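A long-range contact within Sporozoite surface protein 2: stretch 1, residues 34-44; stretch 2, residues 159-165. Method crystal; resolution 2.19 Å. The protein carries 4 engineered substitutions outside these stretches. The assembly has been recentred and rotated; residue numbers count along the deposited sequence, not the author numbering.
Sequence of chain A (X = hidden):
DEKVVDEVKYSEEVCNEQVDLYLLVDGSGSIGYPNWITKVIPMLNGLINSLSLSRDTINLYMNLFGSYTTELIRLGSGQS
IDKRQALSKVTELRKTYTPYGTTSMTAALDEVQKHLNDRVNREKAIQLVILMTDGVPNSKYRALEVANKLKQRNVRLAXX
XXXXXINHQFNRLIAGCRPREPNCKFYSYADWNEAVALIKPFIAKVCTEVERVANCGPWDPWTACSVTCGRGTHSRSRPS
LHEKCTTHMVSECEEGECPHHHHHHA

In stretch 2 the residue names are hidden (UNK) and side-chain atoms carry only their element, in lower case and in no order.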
# COMPACT_ATOMS: atom_id res chain seq x y z
N PRO A 34 2.69 -9.01 31.61
CA PRO A 34 1.70 -8.06 32.11
C PRO A 34 1.45 -6.92 31.13
O PRO A 34 0.31 -6.50 30.97
CB PRO A 34 2.34 -7.53 33.41
CG PRO A 34 3.26 -8.61 33.84
CD PRO A 34 3.81 -9.19 32.57
N ASN A 35 2.50 -6.45 30.46
CA ASN A 35 2.34 -5.38 29.47
C ASN A 35 1.57 -5.86 28.24
O ASN A 35 0.77 -5.12 27.68
CB ASN A 35 3.70 -4.81 29.07
CG ASN A 35 3.58 -3.51 28.31
OD1 ASN A 35 3.52 -3.51 27.08
ND2 ASN A 35 3.54 -2.39 29.03
N TRP A 36 1.84 -7.09 27.82
CA TRP A 36 1.09 -7.73 26.74
C TRP A 36 -0.43 -7.63 26.97
O TRP A 36 -1.19 -7.28 26.06
CB TRP A 36 1.51 -9.21 26.63
CG TRP A 36 1.00 -9.91 25.41
CD1 TRP A 36 -0.00 -10.84 25.35
CD2 TRP A 36 1.46 -9.73 24.06
NE1 TRP A 36 -0.20 -11.25 24.05
CE2 TRP A 36 0.70 -10.58 23.24
CE3 TRP A 36 2.46 -8.93 23.48
CZ2 TRP A 36 0.88 -10.65 21.86
CZ3 TRP A 36 2.65 -9.01 22.11
CH2 TRP A 36 1.86 -9.86 21.32
N ILE A 37 -0.87 -7.89 28.19
CA ILE A 37 -2.29 -7.94 28.50
C ILE A 37 -2.92 -6.57 28.74
O ILE A 37 -4.04 -6.30 28.28
CB ILE A 37 -2.54 -8.84 29.74
CG1 ILE A 37 -2.09 -10.28 29.45
CG2 ILE A 37 -4.01 -8.79 30.16
CD1 ILE A 37 -2.76 -10.90 28.22
N THR A 38 -2.21 -5.72 29.46
CA THR A 38 -2.80 -4.44 29.89
C THR A 38 -2.55 -3.30 28.92
O THR A 38 -3.20 -2.27 28.99
CB THR A 38 -2.25 -4.01 31.26
OG1 THR A 38 -0.85 -3.74 31.14
CG2 THR A 38 -2.49 -5.09 32.32
N LYS A 39 -1.62 -3.51 28.00
CA LYS A 39 -1.16 -2.45 27.11
C LYS A 39 -1.16 -2.85 25.63
O LYS A 39 -1.77 -2.18 24.79
CB LYS A 39 0.24 -1.97 27.54
CG LYS A 39 1.02 -1.23 26.46
CD LYS A 39 0.57 0.21 26.32
CE LYS A 39 1.50 0.98 25.39
NZ LYS A 39 1.12 2.42 25.33
N VAL A 40 -0.46 -3.93 25.30
CA VAL A 40 -0.31 -4.31 23.89
C VAL A 40 -1.60 -4.79 23.23
O VAL A 40 -1.96 -4.33 22.14
CB VAL A 40 0.75 -5.40 23.71
CG1 VAL A 40 0.91 -5.73 22.23
CG2 VAL A 40 2.08 -4.95 24.32
N ILE A 41 -2.29 -5.73 23.87
CA ILE A 41 -3.56 -6.22 23.34
C ILE A 41 -4.60 -5.09 23.20
O ILE A 41 -5.21 -4.95 22.14
CB ILE A 41 -4.12 -7.42 24.16
CG1 ILE A 41 -3.19 -8.63 24.02
CG2 ILE A 41 -5.53 -7.77 23.71
CD1 ILE A 41 -3.07 -9.16 22.60
N PRO A 42 -4.81 -4.27 24.26
CA PRO A 42 -5.73 -3.14 24.06
C PRO A 42 -5.27 -2.17 22.95
O PRO A 42 -6.11 -1.59 22.29
CB PRO A 42 -5.73 -2.44 25.42
CG PRO A 42 -5.36 -3.51 26.39
CD PRO A 42 -4.35 -4.35 25.66
N MET A 43 -3.96 -2.01 22.76
CA MET A 43 -3.45 -1.13 21.72
C MET A 43 -3.81 -1.66 20.34
O MET A 43 -4.26 -0.92 19.47
CB MET A 43 -1.93 -0.97 21.83
CG MET A 43 -1.27 -0.29 20.61
SD MET A 43 -1.67 1.47 20.49
CE MET A 43 -1.08 2.05 22.08
N LEU A 44 -3.61 -2.96 20.15
CA LEU A 44 -3.91 -3.60 18.87
C LEU A 44 -5.40 -3.57 18.57
O LEU A 44 -5.80 -3.41 17.42
CB LEU A 44 -3.43 -5.05 18.89
CG LEU A 44 -1.93 -5.31 18.81
CD1 LEU A 44 -1.67 -6.77 19.17
CD2 LEU A 44 -1.45 -5.03 17.39
N UNK A 159 6.09 4.56 14.50
CA UNK A 159 6.51 3.72 15.62
C UNK A 159 5.59 3.92 16.81
O UNK A 159 5.30 5.06 17.20
c UNK A 159 7.99 3.98 16.03
c UNK A 159 8.91 3.87 14.81
c UNK A 159 8.43 3.00 17.11
N UNK A 160 5.12 2.82 17.39
CA UNK A 160 4.31 2.86 18.61
C UNK A 160 5.08 2.19 19.74
O UNK A 160 5.47 1.02 19.64
c UNK A 160 2.22 2.67 17.22
c UNK A 160 2.10 2.29 19.70
c UNK A 160 2.97 2.13 18.44
c UNK A 160 1.92 4.12 17.30
N UNK A 161 5.34 2.93 20.81
CA UNK A 161 6.08 2.37 21.93
C UNK A 161 5.21 1.47 22.79
O UNK A 161 4.15 1.88 23.24
N UNK A 162 5.65 0.23 22.99
CA UNK A 162 5.00 -0.69 23.92
C UNK A 162 6.06 -1.34 24.80
O UNK A 162 7.25 -1.26 24.50
c UNK A 162 4.61 -3.95 21.81
c UNK A 162 4.23 -1.82 23.20
c UNK A 162 2.99 -1.28 22.49
c UNK A 162 5.15 -2.57 22.24
N UNK A 163 5.63 -1.99 25.87
CA UNK A 163 6.54 -2.73 26.71
C UNK A 163 6.80 -2.06 28.04
O UNK A 163 6.61 -0.84 28.18
N UNK A 164 7.24 -2.86 29.01
CA UNK A 164 7.48 -2.39 30.37
C UNK A 164 8.69 -1.46 30.47
O UNK A 164 8.73 -0.60 31.35
c UNK A 164 8.80 -5.81 31.69
c UNK A 164 8.86 -4.47 31.00
n UNK A 164 9.60 -6.76 31.21
o UNK A 164 8.04 -6.01 32.64
c UNK A 164 7.66 -3.58 31.32
N UNK A 165 9.66 -1.63 29.57
CA UNK A 165 10.87 -0.83 29.60
C UNK A 165 11.26 -0.31 28.22
O UNK A 165 12.09 -0.91 27.53
O HOH W 1 5.19 -6.47 31.25
O HOH W 2 3.95 0.32 27.71
O HOH W 3 2.10 3.58 23.01

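Position 159 lies in the strand that opens stretch 2. Its side chain is three carbons, one carrying the other two, and it stays out of reach of the helix formed by stretch 1. A fork at the first carbon with two single-carbon arms is valine, V159, a shape well suited to a buried strand.

Position 160 has four side-chain carbons, forked at the first, with one arm two carbons long. The CA-to-CB bond points toward the helix, and the one-carbon arm lies 3.9 Å from SD of M43. This is isoleucine: CG2 of I160 makes that apolar contact with M43 SD, and both residues are buried.

Position 161 has no side-chain atoms, so it is glycine, G161. A CB here would point away from the helix and meet nothing of stretch 1. What G161 offers is its carbonyl: CE of K39 lies 3.5 Å from G161 O, and a water bridges the two residues, accepting from K39 NZ at 2.8 Å and donating to G161 O at 2.7 Å.

Position 162, where the strand has given way to loop, again has four carbons, forked at the first, one arm two long. The tip of that arm lies 3.7 Å from CG2 of V40. The residue is isoleucine; with chi1 p and chi2 t, I162 brings CD1 against V40 CG2, while its CG2 lies 4.0 Å from K39 CE. It has the largest area covered by the helix of any residue in stretch 2.

Position 163 is bare backbone, hence glycine. With phi/psi of 107/158, a CB on G163 would be jammed against the carbonyl O of the preceding residue, which by itself calls for glycine. Its N donates a weak hydrogen bond to N35 OD1, at 2.9 Å but with an angle of only 127°.

Position 164 has a chain of three carbons, the third bearing one oxygen and one nitrogen: glutamine. Exposed and poorly ordered, Q164 reaches stretch 1 through a water that accepts from N35 N at 2.8 Å and donates weakly to Q164 OE1 at 3.2 Å.

Position 165 has no side chain and makes no contact; it is glycine, G165, although a CB would have room.

The contact thus grades from apolar to polar. M43 and V40 pack against the isoleucines, K39 adds a water-mediated link, and N35 binds the loop directly and through water: its ND2 donates to a water at 3.0 Å, which donates to G163 O at 2.9 Å.

Stretch 2, residues 159-165: VIGIGQG
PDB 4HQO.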